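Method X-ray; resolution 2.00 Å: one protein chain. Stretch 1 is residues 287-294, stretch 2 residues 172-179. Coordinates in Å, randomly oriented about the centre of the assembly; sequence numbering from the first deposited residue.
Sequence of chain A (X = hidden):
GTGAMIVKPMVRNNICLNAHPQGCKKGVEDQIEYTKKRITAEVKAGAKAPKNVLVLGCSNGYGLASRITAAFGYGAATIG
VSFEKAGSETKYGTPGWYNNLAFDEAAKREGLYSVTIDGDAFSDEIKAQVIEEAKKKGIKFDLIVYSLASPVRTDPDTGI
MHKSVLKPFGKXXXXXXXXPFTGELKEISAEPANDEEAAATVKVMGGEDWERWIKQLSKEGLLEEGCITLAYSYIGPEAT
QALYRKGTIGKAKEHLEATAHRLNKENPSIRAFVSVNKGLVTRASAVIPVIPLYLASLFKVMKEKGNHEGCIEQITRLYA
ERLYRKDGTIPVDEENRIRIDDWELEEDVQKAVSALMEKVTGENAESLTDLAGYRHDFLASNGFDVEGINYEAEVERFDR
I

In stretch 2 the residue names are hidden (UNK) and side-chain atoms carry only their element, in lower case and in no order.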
# COMPACT_ATOMS: atom_id res chain seq x y z
N VAL A 287 -0.61 -14.58 -8.59
CA VAL A 287 0.43 -15.36 -9.26
C VAL A 287 1.52 -15.85 -8.31
O VAL A 287 2.39 -16.63 -8.71
CB VAL A 287 1.08 -14.56 -10.41
CG1 VAL A 287 0.05 -14.23 -11.48
CG2 VAL A 287 1.73 -13.29 -9.88
N ILE A 288 1.47 -15.40 -7.07
CA ILE A 288 2.46 -15.81 -6.08
C ILE A 288 2.02 -17.09 -5.38
O ILE A 288 0.92 -17.16 -4.84
CB ILE A 288 2.68 -14.73 -5.01
CG1 ILE A 288 3.00 -13.38 -5.66
CG2 ILE A 288 3.79 -15.14 -4.06
CD1 ILE A 288 3.14 -12.25 -4.66
N PRO A 289 2.89 -18.12 -5.39
CA PRO A 289 2.58 -19.38 -4.70
C PRO A 289 2.41 -19.17 -3.20
O PRO A 289 3.10 -18.32 -2.63
CB PRO A 289 3.82 -20.24 -4.98
CG PRO A 289 4.43 -19.65 -6.21
CD PRO A 289 4.17 -18.18 -6.11
N VAL A 290 1.48 -19.91 -2.60
CA VAL A 290 1.19 -19.87 -1.16
C VAL A 290 0.38 -18.64 -0.71
O VAL A 290 -0.57 -18.78 0.06
CB VAL A 290 2.46 -20.05 -0.29
CG1 VAL A 290 2.09 -20.06 1.19
CG2 VAL A 290 3.19 -21.33 -0.66
N ILE A 291 0.76 -17.46 -1.19
CA ILE A 291 0.18 -16.20 -0.73
C ILE A 291 -1.36 -16.12 -0.62
O ILE A 291 -1.88 -15.72 0.42
CB ILE A 291 0.75 -14.98 -1.51
CG1 ILE A 291 2.14 -14.62 -0.99
CG2 ILE A 291 -0.17 -13.77 -1.38
CD1 ILE A 291 2.17 -14.26 0.48
N PRO A 292 -2.09 -16.51 -1.68
CA PRO A 292 -3.55 -16.41 -1.57
C PRO A 292 -4.13 -17.34 -0.51
O PRO A 292 -5.09 -16.98 0.16
CB PRO A 292 -4.04 -16.83 -2.96
CG PRO A 292 -2.88 -16.57 -3.86
CD PRO A 292 -1.69 -16.92 -3.04
N LEU A 293 -3.55 -18.53 -0.37
CA LEU A 293 -4.00 -19.49 0.63
C LEU A 293 -3.63 -19.01 2.03
O LEU A 293 -4.41 -19.16 2.97
CB LEU A 293 -3.40 -20.87 0.38
CG LEU A 293 -3.73 -21.93 1.43
CD1 LEU A 293 -5.24 -22.15 1.51
CD2 LEU A 293 -3.02 -23.24 1.12
N TYR A 294 -2.43 -18.44 2.16
CA TYR A 294 -1.97 -17.90 3.42
C TYR A 294 -2.86 -16.75 3.89
O TYR A 294 -3.32 -16.73 5.03
CB TYR A 294 -0.52 -17.42 3.31
CG TYR A 294 -0.07 -16.57 4.47
CD1 TYR A 294 0.12 -17.13 5.73
CD2 TYR A 294 0.17 -15.21 4.31
CE1 TYR A 294 0.53 -16.36 6.80
CE2 TYR A 294 0.59 -14.43 5.38
CZ TYR A 294 0.76 -15.01 6.62
OH TYR A 294 1.18 -14.24 7.68
N UNK A 172 13.28 -23.79 -7.92
CA UNK A 172 11.90 -23.38 -8.16
C UNK A 172 11.09 -23.41 -6.87
O UNK A 172 11.15 -24.38 -6.11
o UNK A 172 9.81 -24.04 -9.23
c UNK A 172 11.23 -24.27 -9.24
c UNK A 172 11.50 -25.74 -8.96
N UNK A 173 10.35 -22.34 -6.62
CA UNK A 173 9.49 -22.28 -5.44
C UNK A 173 8.09 -22.75 -5.79
O UNK A 173 7.41 -22.16 -6.62
c UNK A 173 8.47 -20.69 -3.74
c UNK A 173 7.70 -21.25 -1.53
c UNK A 173 6.51 -19.64 -2.83
c UNK A 173 7.41 -19.81 -3.86
c UNK A 173 9.45 -20.87 -4.86
c UNK A 173 8.61 -21.41 -2.57
c UNK A 173 6.65 -20.37 -1.66
N UNK A 174 7.66 -23.83 -5.14
CA UNK A 174 6.37 -24.43 -5.42
C UNK A 174 5.55 -24.56 -4.15
O UNK A 174 6.05 -24.98 -3.11
o UNK A 174 7.26 -25.71 -7.29
c UNK A 174 6.53 -25.83 -6.06
c UNK A 174 5.18 -26.46 -6.35
N UNK A 175 4.28 -24.17 -4.23
CA UNK A 175 3.38 -24.28 -3.10
C UNK A 175 1.92 -24.30 -3.51
O UNK A 175 1.59 -24.02 -4.67
N UNK A 176 1.05 -24.64 -2.57
CA UNK A 176 -0.38 -24.61 -2.82
C UNK A 176 -0.87 -23.18 -3.04
O UNK A 176 -0.16 -22.22 -2.75
c UNK A 176 -2.01 -27.44 -0.73
n UNK A 176 -2.88 -28.08 1.51
c UNK A 176 -0.90 -26.75 -1.51
c UNK A 176 -1.85 -27.28 0.78
c UNK A 176 -1.14 -25.25 -1.65
N UNK A 177 -2.08 -23.05 -3.57
CA UNK A 177 -2.73 -21.76 -3.72
C UNK A 177 -4.23 -22.01 -3.85
O UNK A 177 -4.66 -23.16 -3.96
o UNK A 177 -2.78 -19.65 -4.92
c UNK A 177 -2.66 -21.66 -6.23
c UNK A 177 -2.23 -20.97 -4.95
N UNK A 178 -5.02 -20.95 -3.84
CA UNK A 178 -6.46 -21.10 -3.93
C UNK A 178 -7.08 -19.98 -4.76
O UNK A 178 -6.66 -18.82 -4.67
c UNK A 178 -6.98 -19.87 -1.77
c UNK A 178 -7.12 -21.19 -2.53
c UNK A 178 -8.58 -21.60 -2.64
N UNK A 179 -8.05 -20.33 -5.59
CA UNK A 179 -8.82 -19.35 -6.33
C UNK A 179 -10.04 -19.02 -5.48
O UNK A 179 -10.95 -19.84 -5.35
o UNK A 179 -9.46 -18.72 -9.76
c UNK A 179 -9.24 -19.90 -7.70
o UNK A 179 -10.81 -18.14 -8.13
c UNK A 179 -9.88 -18.85 -8.59

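Position 172 carries three side-chain atoms, a carbon bearing one oxygen and one carbon. This beta-branched hydroxyl is threonine, and Thr172 lies out of reach of stretch 1; its hydroxyl is hydrogen-bonded elsewhere in the structure.

At position 173 one carbon leads to a ring of six carbons that lies against Pro289 and Val290. With no heteroatom, it is phenylalanine. The ring of Phe173 meets both groups obliquely: CE2 lies 3.5 Å from CB of Pro289, and CZ lies 3.7 Å from CG2 of Val290.

Position 174 again has a carbon carrying one oxygen and one carbon, and its CA-to-CB bond points away from stretch 1. It is Thr174, which makes no contact here.

No side-chain atoms follow CA at position 175, and its CA packs on Val290; the residue is glycine. CA of Gly175 is 3.8 Å from CG2 of Val290; an ideally placed CB would fall only 2.4 Å from that same CG2, a clash. The bare backbone thus leaves room for the valine methyl.

Position 176 has four carbons in a row ending in nitrogen, and the chain starts against Leu293. This is lysine. CB of Lys176 rests 3.9 Å from CD2 of Leu293, while the terminal amine is hydrogen-bonded elsewhere in the structure.

At position 177 a carbon bears one oxygen and one carbon, with the oxygen 3.3 Å from CG of Pro292. The branching and composition give threonine. CA of Thr177 also lies 4.2 Å from CB of Leu293.

Position 178 shows three carbons, one carrying the other two, and one branch reaches Leu293 and Pro292; hence valine. With chi1 in the p well, Val178 places CG1 3.8 Å from CA of Leu293 and 4.4 Å from CB of Pro292.

Two carbons, the second carrying two oxygens, mark position 179 as an aspartate. Asp179 points away and makes no contact with stretch 1.

The contact joins a strand to the start of a helix and buries 467 Å² in total. Its one hydrogen bond across the stretches runs from N of Val290 to O of Lys176, at 2.8 Å. Val290 is the N-cap residue, and its own O accepts a 2.8 Å bond from N of Tyr294, so the same residue ties the strand to the first helical turn. Around this polar link the packing is largely apolar: Pro289 and Val290 meet the phenyl ring, while Pro292 and Leu293 cover the strand from 176 to 178. The fit has a cost, since N of Val178 is buried without a partner.

Stretch 2, residues 172-179: TFTGKTVD
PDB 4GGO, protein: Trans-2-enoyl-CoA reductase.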